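Local coordinates for protein aminotransferase, class I (Staphylococcus aureus, PDB 2O1B) that probably transfers amino groups between amino acids and 2-oxo acids, as a class I aminotransferase that carries pyridoxal-5'-phosphate, at residues Asn191-Ser196 against Lys368-Asn373; Phe260-Ala265 against Ala284-Ala289; Pro329-Lys334 against Tyr338-Thr343. All coordinates share one frame; numbering follows the deposited sequence.

How the interactions relate
Interactions 1 and 3 are neighbours, their centres about 11 Å apart, whereas interaction 2 lies across the centre of the chain, about 28 Å from interaction 1 and about 34 Å from interaction 3. Along the chain, 191-196 comes first and 368-373 last, so interaction 1 closes a long loop within which interaction 2 and then interaction 3 are nested in series. Interactions 1 and 3 touch: Pro193 and Thr194 pack on Trp340, joining the loop after strand 182-187 to the four-stranded antiparallel sheet. Interaction 2 joins the start of strand 263-267 of the seven-stranded mixed sheet to the loop before helix 288-300. Asn192 and Arg261 thus reach the cofactor pocket from different regions of the fold.

Interaction 1: Asn191-Ser196 against Lys368-Asn373; sequences NNPTGS and KPFGEN
Pro193 lays its pyrrolidine ring over one face of the Phe370 ring. Its CB stands almost exactly above the middle of the aromatic ring, 3.9 Å from the Phe370 centroid and only 7° off the ring normal, a well-formed CH-pi contact. CG meets the root of the phenyl group, with Pro193 CG 3.6 Å from Phe370 CG, and Pro193 CD comes near both Phe370 CB and Phe370 CD1. A compact, rigid proline ring suits this place because its CB, CG and CD can all lie against the aromatic side chain. The cis peptide bond between Asn192 and Pro193 shapes the turn that presents the ring to Phe370. On the other side, CG of Phe370 is anti to its own carbonyl carbon (chi1 -60°), and the phenyl group reaches from its short 3-10 turn to the proline.

Asn192 adds a smaller, oblique approach: its OD1 comes within 3.7 Å of Phe370 CE1, the amide and ring planes 31° apart. The polar end of Asn192 has its stronger partners outside these two segments. OD1 accepts a hydrogen bond from Arg379 NH1, while ND2 donates to O3 of pyridoxal phosphate, so the amide is gripped at both ends and its rotation is fixed. This hydrogen bond to O3 could influence the electron distribution of the cofactor ring. The Pro193-Phe370 pair is therefore second-shell packing directly beside a cofactor-binding asparagine.

A backbone hydrogen bond from Gly195 N to Asn191 O helps to hold the first loop together. The connection between strand 182-187 and helix 200-210 thus meets the one from strand 365-366 to strand 377-381, with Arg379 of the latter strand touching both Pro193 and Phe370, and strand 338-342 lying alongside.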
loop_
_atom_site.group_PDB
_atom_site.type_symbol
_atom_site.label_atom_id
_atom_site.label_comp_id
_atom_site.label_asym_id
_atom_site.label_seq_id
_atom_site.Cartn_x
_atom_site.Cartn_y
_atom_site.Cartn_z
ATOM N N ASN A 191 -3.942 -3.798 -24.291
ATOM C CA ASN A 191 -3.944 -5.045 -23.513
ATOM C C ASN A 191 -2.541 -5.576 -23.211
ATOM O O ASN A 191 -1.664 -5.593 -24.073
ATOM C CB ASN A 191 -4.765 -6.145 -24.204
ATOM C CG ASN A 191 -5.072 -7.334 -23.277
ATOM O OD1 ASN A 191 -5.283 -8.456 -23.744
ATOM N ND2 ASN A 191 -5.123 -7.084 -21.969
ATOM N N ASN A 192 -2.349 -5.995 -21.969
ATOM C CA ASN A 192 -1.178 -6.748 -21.582
ATOM C C ASN A 192 -1.690 -8.170 -21.367
ATOM O O ASN A 192 -2.409 -8.412 -20.396
ATOM C CB ASN A 192 -0.587 -6.151 -20.304
ATOM C CG ASN A 192 0.749 -6.791 -19.897
ATOM O OD1 ASN A 192 1.142 -7.839 -20.406
ATOM N ND2 ASN A 192 1.449 -6.144 -18.956
ATOM N N PRO A 193 -1.251 -9.140 -22.194
ATOM C CA PRO A 193 -0.045 -9.184 -23.029
ATOM C C PRO A 193 -0.143 -8.957 -24.553
ATOM O O PRO A 193 0.909 -8.925 -25.222
ATOM C CB PRO A 193 0.403 -10.615 -22.811
ATOM C CG PRO A 193 -0.978 -11.390 -22.820
ATOM C CD PRO A 193 -1.998 -10.415 -22.275
ATOM N N THR A 194 -1.358 -8.820 -25.097
ATOM C CA THR A 194 -1.571 -8.928 -26.553
ATOM C C THR A 194 -1.282 -7.641 -27.339
ATOM O O THR A 194 -1.127 -7.690 -28.557
ATOM C CB THR A 194 -2.998 -9.395 -26.900
ATOM O OG1 THR A 194 -3.912 -8.318 -26.661
ATOM C CG2 THR A 194 -3.404 -10.625 -26.084
ATOM N N GLY A 195 -1.221 -6.503 -26.648
ATOM C CA GLY A 195 -0.939 -5.201 -27.287
ATOM C C GLY A 195 -2.112 -4.604 -28.067
ATOM O O GLY A 195 -1.948 -3.612 -28.798
ATOM N N SER A 196 -3.285 -5.223 -27.897
ATOM C CA SER A 196 -4.513 -4.842 -28.574
ATOM C C SER A 196 -4.971 -3.487 -28.063
ATOM O O SER A 196 -4.790 -3.178 -26.888
ATOM C CB SER A 196 -5.603 -5.869 -28.272
ATOM O OG SER A 196 -5.172 -7.198 -28.561
ATOM N N LYS A 368 0.927 -18.471 -20.596
ATOM C CA LYS A 368 0.037 -19.236 -19.698
ATOM C C LYS A 368 -0.582 -18.426 -18.546
ATOM O O LYS A 368 -1.802 -18.400 -18.423
ATOM C CB LYS A 368 0.686 -20.523 -19.173
ATOM C CG LYS A 368 -0.213 -21.298 -18.193
ATOM C CD LYS A 368 0.111 -22.783 -18.167
ATOM C CE LYS A 368 -0.633 -23.517 -17.054
ATOM N NZ LYS A 368 -2.098 -23.241 -17.086
ATOM N N PRO A 369 0.251 -17.777 -17.702
ATOM C CA PRO A 369 -0.290 -16.962 -16.614
ATOM C C PRO A 369 -1.234 -15.834 -17.052
ATOM O O PRO A 369 -1.962 -15.303 -16.226
ATOM C CB PRO A 369 0.964 -16.375 -15.946
ATOM C CG PRO A 369 2.046 -16.530 -16.930
ATOM C CD PRO A 369 1.725 -17.770 -17.691
ATOM N N PHE A 370 -1.229 -15.477 -18.332
ATOM C CA PHE A 370 -2.147 -14.459 -18.854
ATOM C C PHE A 370 -3.520 -15.046 -19.202
ATOM O O PHE A 370 -4.468 -14.317 -19.519
ATOM C CB PHE A 370 -1.520 -13.759 -20.054
ATOM C CG PHE A 370 -0.223 -13.066 -19.735
ATOM C CD1 PHE A 370 -0.222 -11.831 -19.102
ATOM C CD2 PHE A 370 1.000 -13.660 -20.062
ATOM C CE1 PHE A 370 0.968 -11.189 -18.798
ATOM C CE2 PHE A 370 2.201 -13.019 -19.773
ATOM C CZ PHE A 370 2.189 -11.788 -19.137
ATOM N N GLY A 371 -3.624 -16.365 -19.095
ATOM C CA GLY A 371 -4.875 -17.078 -19.306
ATOM C C GLY A 371 -4.706 -18.248 -20.252
ATOM O O GLY A 371 -3.668 -18.366 -20.924
ATOM N N GLU A 372 -5.734 -19.105 -20.276
ATOM C CA GLU A 372 -5.865 -20.255 -21.170
ATOM C C GLU A 372 -5.559 -19.909 -22.632
ATOM O O GLU A 372 -4.911 -20.681 -23.343
ATOM C CB GLU A 372 -7.298 -20.803 -21.061
ATOM C CG GLU A 372 -7.458 -22.315 -21.217
ATOM C CD GLU A 372 -8.861 -22.795 -20.850
ATOM O OE1 GLU A 372 -9.639 -21.989 -20.296
ATOM O OE2 GLU A 372 -9.194 -23.978 -21.110
ATOM N N ASN A 373 -6.031 -18.746 -23.070
ATOM C CA ASN A 373 -5.856 -18.281 -24.441
ATOM C C ASN A 373 -4.428 -17.843 -24.760
ATOM O O ASN A 373 -4.120 -17.533 -25.910
ATOM C CB ASN A 373 -6.833 -17.153 -24.764
ATOM C CG ASN A 373 -8.257 -17.631 -24.843
ATOM O OD1 ASN A 373 -8.513 -18.824 -25.052
ATOM N ND2 ASN A 373 -9.199 -16.713 -24.665
#

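Interaction 2: Phe260-Ala265 against Ala284-Ala289; sequences FRVGFA and AGMFGA. With PLP (pyridoxal-5'-phosphate), chain B.
Val262 and Met286, a selenomethionine in this structure, meet across two backbones that stay well apart: their CA atoms are the nearest pair, at 8.8 Å, and no hydrogen bond joins the segments. Segment 260-265 passes from a loop into strand 263-267. Segment 284-289 is an irregular loop up to Phe287, at the N-cap position of helix 288-300. At the backbone angles of Gly285 a CB would be jammed against the preceding carbonyl oxygen, so glycine fits the bend.

The gap is bridged by Met286. With CG anti to the backbone N (chi1 176°), its chain runs straight out to the selenium before bending at the methyl end, a reach that suits a long, flexible, apolar residue. Met286 SE lies 3.8 Å from Val262 CG2, and the two side chains cross at about a right angle. The methyl group also approaches the backbone of the other segment, Met286 CE being 4.1 Å from Arg261 O. Phe90 of helix 88-102 touches both Val262 and Met286.

Arg261 turns its guanidinium in another direction, to the phosphate of pyridoxal phosphate. Arg261 NH1 donates to O1P at 2.9 Å with an angle of 172°, and NH2 donates to O2P at 2.6 Å with an angle of 162°. Phosphorus lies in the guanidinium plane at its edge, giving a two-pronged, end-on grip. NH1 also donates to Ser258 O, which helps to fix the rotation of the group.

Such a paired bond matches the charge and shape of the phosphate and anchors the cofactor, with Ser250, Ser252 and the backbone N of Thr118 and Lys119 of the same chain, and Tyr81 of the second subunit, while the apolar Val262-Met286 contact packs the residue next to this anchor.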
loop_
_atom_site.group_PDB
_atom_site.type_symbol
_atom_site.label_atom_id
_atom_site.label_comp_id
_atom_site.label_asym_id
_atom_site.label_seq_id
_atom_site.Cartn_x
_atom_site.Cartn_y
_atom_site.Cartn_z
ATOM N N PHE A 260 8.748 4.130 -8.380
ATOM C CA PHE A 260 8.233 5.210 -7.525
ATOM C C PHE A 260 6.926 4.849 -6.811
ATOM O O PHE A 260 6.697 5.305 -5.698
ATOM C CB PHE A 260 8.015 6.496 -8.321
ATOM C CG PHE A 260 9.290 7.178 -8.780
ATOM C CD1 PHE A 260 10.169 6.541 -9.643
ATOM C CD2 PHE A 260 9.572 8.477 -8.387
ATOM C CE1 PHE A 260 11.324 7.180 -10.087
ATOM C CE2 PHE A 260 10.735 9.124 -8.832
ATOM C CZ PHE A 260 11.605 8.467 -9.682
ATOM N N ARG A 261 6.079 4.043 -7.457
ATOM C CA ARG A 261 4.790 3.594 -6.888
ATOM C C ARG A 261 3.743 4.716 -6.794
ATOM O O ARG A 261 3.323 5.118 -5.691
ATOM C CB ARG A 261 4.959 2.900 -5.511
ATOM C CG ARG A 261 6.002 1.759 -5.410
ATOM C CD ARG A 261 6.080 0.883 -6.659
ATOM N NE ARG A 261 4.839 0.159 -6.924
ATOM C CZ ARG A 261 4.283 0.039 -8.128
ATOM N NH1 ARG A 261 4.842 0.622 -9.182
ATOM N NH2 ARG A 261 3.145 -0.645 -8.265
ATOM N N VAL A 262 3.307 5.210 -7.957
ATOM C CA VAL A 262 2.307 6.275 -8.017
ATOM C C VAL A 262 1.400 6.156 -9.247
ATOM O O VAL A 262 1.865 5.944 -10.369
ATOM C CB VAL A 262 2.963 7.684 -7.950
ATOM C CG1 VAL A 262 3.924 7.902 -9.115
ATOM C CG2 VAL A 262 1.888 8.767 -7.910
ATOM N N GLY A 263 0.099 6.276 -9.012
ATOM C CA GLY A 263 -0.914 6.234 -10.065
ATOM C C GLY A 263 -2.190 6.848 -9.520
ATOM O O GLY A 263 -2.187 7.435 -8.433
ATOM N N PHE A 264 -3.280 6.731 -10.275
ATOM C CA PHE A 264 -4.571 7.230 -9.810
ATOM C C PHE A 264 -5.740 6.545 -10.494
ATOM O O PHE A 264 -5.600 6.019 -11.602
ATOM C CB PHE A 264 -4.670 8.756 -9.952
ATOM C CG PHE A 264 -4.445 9.263 -11.344
ATOM C CD1 PHE A 264 -3.190 9.708 -11.740
ATOM C CD2 PHE A 264 -5.497 9.334 -12.250
ATOM C CE1 PHE A 264 -2.980 10.191 -13.036
ATOM C CE2 PHE A 264 -5.299 9.822 -13.534
ATOM C CZ PHE A 264 -4.033 10.256 -13.926
ATOM N N ALA A 265 -6.877 6.541 -9.796
ATOM C CA ALA A 265 -8.152 6.096 -10.323
ATOM C C ALA A 265 -8.980 7.334 -10.595
ATOM O O ALA A 265 -8.906 8.319 -9.848
ATOM C CB ALA A 265 -8.866 5.197 -9.328
ATOM N N ALA A 284 -2.331 5.847 5.206
ATOM C CA ALA A 284 -2.338 7.114 5.922
ATOM C C ALA A 284 -1.849 8.252 5.026
ATOM O O ALA A 284 -1.209 9.195 5.498
ATOM C CB ALA A 284 -1.464 7.012 7.180
ATOM N N GLY A 285 -2.158 8.163 3.734
ATOM C CA GLY A 285 -1.764 9.204 2.789
ATOM C C GLY A 285 -0.490 8.866 2.039
ATOM O O GLY A 285 0.282 7.998 2.466
HETATM N N MSE A 286 -0.274 9.553 0.916
HETATM C CA MSE A 286 0.929 9.379 0.116
HETATM C C MSE A 286 2.020 10.371 0.528
HETATM O O MSE A 286 1.745 11.543 0.791
HETATM C CB MSE A 286 0.618 9.532 -1.378
HETATM C CG MSE A 286 1.846 9.452 -2.270
HETATM SE SE MSE A 286 1.427 9.434 -4.172
HETATM C CE MSE A 286 0.555 7.685 -4.199
ATOM N N PHE A 287 3.258 9.882 0.551
ATOM C CA PHE A 287 4.444 10.706 0.769
ATOM C C PHE A 287 4.315 12.025 0.014
ATOM O O PHE A 287 4.134 12.028 -1.198
ATOM C CB PHE A 287 5.674 9.914 0.307
ATOM C CG PHE A 287 7.008 10.536 0.672
ATOM C CD1 PHE A 287 7.140 11.417 1.749
ATOM C CD2 PHE A 287 8.155 10.180 -0.049
ATOM C CE1 PHE A 287 8.389 11.967 2.081
ATOM C CE2 PHE A 287 9.410 10.726 0.281
ATOM C CZ PHE A 287 9.524 11.614 1.350
ATOM N N GLY A 288 4.379 13.138 0.737
ATOM C CA GLY A 288 4.222 14.451 0.127
ATOM C C GLY A 288 5.207 14.733 -1.002
ATOM O O GLY A 288 4.827 15.278 -2.033
ATOM N N ALA A 289 6.473 14.379 -0.797
ATOM C CA ALA A 289 7.516 14.594 -1.817
ATOM C C ALA A 289 7.273 13.747 -3.080
ATOM O O ALA A 289 7.543 14.196 -4.195
ATOM C CB ALA A 289 8.885 14.324 -1.243
HETATM N N1 PLP B . -1.761 -3.054 -15.291
HETATM C C2 PLP B . -1.042 -3.373 -16.428
HETATM C C2A PLP B . -1.777 -3.811 -17.665
HETATM C C3 PLP B . 0.349 -3.243 -16.401
HETATM O O3 PLP B . 1.103 -3.541 -17.499
HETATM C C4 PLP B . 0.993 -2.806 -15.235
HETATM C C4A PLP B . 2.339 -2.164 -15.390
HETATM C C5 PLP B . 0.253 -2.504 -14.089
HETATM C C6 PLP B . -1.135 -2.635 -14.126
HETATM C C5A PLP B . 0.928 -2.055 -12.800
HETATM O O4P PLP B . 1.402 -0.723 -12.866
HETATM P P PLP B . 1.992 0.010 -11.553
HETATM O O1P PLP B . 3.501 0.134 -11.688
HETATM O O2P PLP B . 1.623 -0.835 -10.363
HETATM O O3P PLP B . 1.368 1.375 -11.487
#

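Interaction 3: Pro329-Lys334 against Tyr338-Thr343; sequences PFVHAK and YVWLET
Pro329 and Glu342 join at one end of a short antiparallel pairing, where Glu342 N donates to Pro329 O at 3.0 Å. The bond is somewhat bent, with the donor tilted 16° from the carbonyl plane. A second link, Val331 N to Trp340 O at 2.9 Å, is almost straight at 175° and arrives nearly along the C=O axis. Between them Phe330 and Leu341 form a non-hydrogen-bonded pair with CA atoms 4.3 Å apart. Farther on, a water sits between Val331 O and the N-H of Trp340, which it accepts, bridging the strands where no direct bond joins them.

Glu342 crosses the proline ring at about a right angle, Glu342 OE2 lying 3.6 Å from Pro329 CB; its aliphatic CB and CG lie near Pro329, and its carboxylate is suited to this partly exposed rim. Trp340 holds CG anti to its backbone N (chi1 -174°), which brings the indole alongside Val331, with Val331 CG2 set 3.9 Å from Trp340 CD1 at the ring edge. Phe330 CB meets Val339 CG1 and Leu341 CD2, while the end of its side chain leads away to Glu320 and Leu323 of helix 302-325. Ala333, small enough for a close approach to the backbone, brings its CB to 3.3 Å from Tyr338 O.

The next shell fixes the aromatic groups. Trp340 NE1 is hydrogen-bonded to Tyr167 OH, and its ring stacks with Tyr377; Tyr338 OH is hydrogen-bonded to Tyr223 OH, a residue of the cofactor pocket.

The two segments form a beta hairpin in which strand 330-331 is an outer member of a four-stranded antiparallel sheet. Strand 338-342 pairs on its other side with strand 377-381, and Leu341 packs on Phe352 of helix 349-360.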
loop_
_atom_site.group_PDB
_atom_site.type_symbol
_atom_site.label_atom_id
_atom_site.label_comp_id
_atom_site.label_asym_id
_atom_site.label_seq_id
_atom_site.Cartn_x
_atom_site.Cartn_y
_atom_site.Cartn_z
ATOM N N PRO A 329 5.200 -16.372 -36.982
ATOM C CA PRO A 329 3.838 -15.867 -36.730
ATOM C C PRO A 329 3.667 -15.107 -35.400
ATOM O O PRO A 329 3.926 -15.654 -34.325
ATOM C CB PRO A 329 2.987 -17.138 -36.717
ATOM C CG PRO A 329 3.929 -18.217 -36.302
ATOM C CD PRO A 329 5.293 -17.832 -36.813
ATOM N N PHE A 330 3.232 -13.852 -35.489
ATOM C CA PHE A 330 2.979 -13.028 -34.311
ATOM C C PHE A 330 1.659 -12.267 -34.479
ATOM O O PHE A 330 1.090 -12.213 -35.580
ATOM C CB PHE A 330 4.148 -12.052 -34.089
ATOM C CG PHE A 330 4.386 -11.109 -35.250
ATOM C CD1 PHE A 330 3.770 -9.866 -35.291
ATOM C CD2 PHE A 330 5.219 -11.474 -36.306
ATOM C CE1 PHE A 330 3.981 -8.993 -36.371
ATOM C CE2 PHE A 330 5.434 -10.617 -37.377
ATOM C CZ PHE A 330 4.821 -9.377 -37.413
ATOM N N VAL A 331 1.174 -11.688 -33.389
ATOM C CA VAL A 331 0.055 -10.757 -33.449
ATOM C C VAL A 331 0.647 -9.345 -33.418
ATOM O O VAL A 331 1.332 -8.967 -32.466
ATOM C CB VAL A 331 -0.962 -11.018 -32.311
ATOM C CG1 VAL A 331 -2.012 -9.921 -32.234
ATOM C CG2 VAL A 331 -1.623 -12.378 -32.512
ATOM N N HIS A 332 0.420 -8.596 -34.495
ATOM C CA HIS A 332 0.891 -7.212 -34.613
ATOM C C HIS A 332 0.448 -6.402 -33.389
ATOM O O HIS A 332 -0.727 -6.444 -33.000
ATOM C CB HIS A 332 0.366 -6.600 -35.930
ATOM C CG HIS A 332 0.689 -5.149 -36.117
ATOM N ND1 HIS A 332 -0.289 -4.183 -36.226
ATOM C CD2 HIS A 332 1.873 -4.503 -36.236
ATOM C CE1 HIS A 332 0.281 -3.002 -36.394
ATOM N NE2 HIS A 332 1.593 -3.169 -36.402
ATOM N N ALA A 333 1.404 -5.695 -32.776
ATOM C CA ALA A 333 1.161 -4.876 -31.595
ATOM C C ALA A 333 0.655 -3.497 -31.994
ATOM O O ALA A 333 1.230 -2.846 -32.862
ATOM C CB ALA A 333 2.441 -4.721 -30.791
ATOM N N LYS A 334 -0.408 -3.041 -31.341
ATOM C CA LYS A 334 -1.000 -1.742 -31.691
ATOM C C LYS A 334 -0.698 -0.689 -30.631
ATOM O O LYS A 334 -0.799 0.513 -30.877
ATOM C CB LYS A 334 -2.506 -1.880 -31.876
ATOM C CG LYS A 334 -2.936 -2.949 -32.892
ATOM C CD LYS A 334 -4.444 -2.928 -33.057
ATOM C CE LYS A 334 -4.977 -4.232 -33.601
ATOM N NZ LYS A 334 -6.455 -4.141 -33.569
ATOM N N TYR A 338 5.093 -4.570 -25.857
ATOM C CA TYR A 338 5.380 -5.985 -26.138
ATOM C C TYR A 338 5.019 -6.438 -27.557
ATOM O O TYR A 338 4.243 -5.774 -28.259
ATOM C CB TYR A 338 4.654 -6.902 -25.143
ATOM C CG TYR A 338 4.613 -6.418 -23.713
ATOM C CD1 TYR A 338 5.656 -6.699 -22.828
ATOM C CD2 TYR A 338 3.516 -5.702 -23.233
ATOM C CE1 TYR A 338 5.617 -6.264 -21.501
ATOM C CE2 TYR A 338 3.469 -5.263 -21.911
ATOM C CZ TYR A 338 4.520 -5.553 -21.050
ATOM O OH TYR A 338 4.474 -5.121 -19.738
ATOM N N VAL A 339 5.581 -7.576 -27.972
ATOM C CA VAL A 339 5.017 -8.337 -29.097
ATOM C C VAL A 339 4.538 -9.718 -28.607
ATOM O O VAL A 339 5.204 -10.364 -27.804
ATOM C CB VAL A 339 5.982 -8.411 -30.317
ATOM C CG1 VAL A 339 5.341 -9.155 -31.504
ATOM C CG2 VAL A 339 6.386 -7.007 -30.766
ATOM N N TRP A 340 3.354 -10.117 -29.066
ATOM C CA TRP A 340 2.673 -11.363 -28.679
ATOM C C TRP A 340 2.995 -12.348 -29.796
ATOM O O TRP A 340 2.500 -12.205 -30.917
ATOM C CB TRP A 340 1.167 -11.059 -28.571
ATOM C CG TRP A 340 0.191 -12.097 -28.051
ATOM C CD1 TRP A 340 -0.969 -12.486 -28.658
ATOM C CD2 TRP A 340 0.237 -12.800 -26.799
ATOM N NE1 TRP A 340 -1.642 -13.398 -27.882
ATOM C CE2 TRP A 340 -0.929 -13.604 -26.729
ATOM C CE3 TRP A 340 1.138 -12.821 -25.724
ATOM C CZ2 TRP A 340 -1.193 -14.447 -25.647
ATOM C CZ3 TRP A 340 0.872 -13.663 -24.638
ATOM C CH2 TRP A 340 -0.280 -14.465 -24.609
ATOM N N LEU A 341 3.866 -13.320 -29.484
ATOM C CA LEU A 341 4.451 -14.250 -30.460
ATOM C C LEU A 341 3.855 -15.642 -30.301
ATOM O O LEU A 341 3.756 -16.144 -29.186
ATOM C CB LEU A 341 5.966 -14.359 -30.211
ATOM C CG LEU A 341 7.059 -14.706 -31.238
ATOM C CD1 LEU A 341 7.997 -15.740 -30.634
ATOM C CD2 LEU A 341 6.572 -15.180 -32.605
ATOM N N GLU A 342 3.478 -16.273 -31.411
ATOM C CA GLU A 342 3.064 -17.681 -31.390
ATOM C C GLU A 342 4.219 -18.595 -31.000
ATOM O O GLU A 342 5.365 -18.373 -31.409
ATOM C CB GLU A 342 2.535 -18.118 -32.765
ATOM C CG GLU A 342 1.249 -17.424 -33.198
ATOM C CD GLU A 342 0.476 -18.197 -34.267
ATOM O OE1 GLU A 342 0.542 -19.444 -34.292
ATOM O OE2 GLU A 342 -0.199 -17.546 -35.087
ATOM N N THR A 343 3.919 -19.612 -30.193
ATOM C CA THR A 343 4.835 -20.728 -30.017
ATOM C C THR A 343 4.780 -21.633 -31.258
ATOM O O THR A 343 3.742 -21.710 -31.936
ATOM C CB THR A 343 4.535 -21.560 -28.760
ATOM O OG1 THR A 343 3.237 -22.167 -28.866
ATOM C CG2 THR A 343 4.641 -20.697 -27.502
HETATM O O HOH W 1 1.366 -7.961 -29.890
#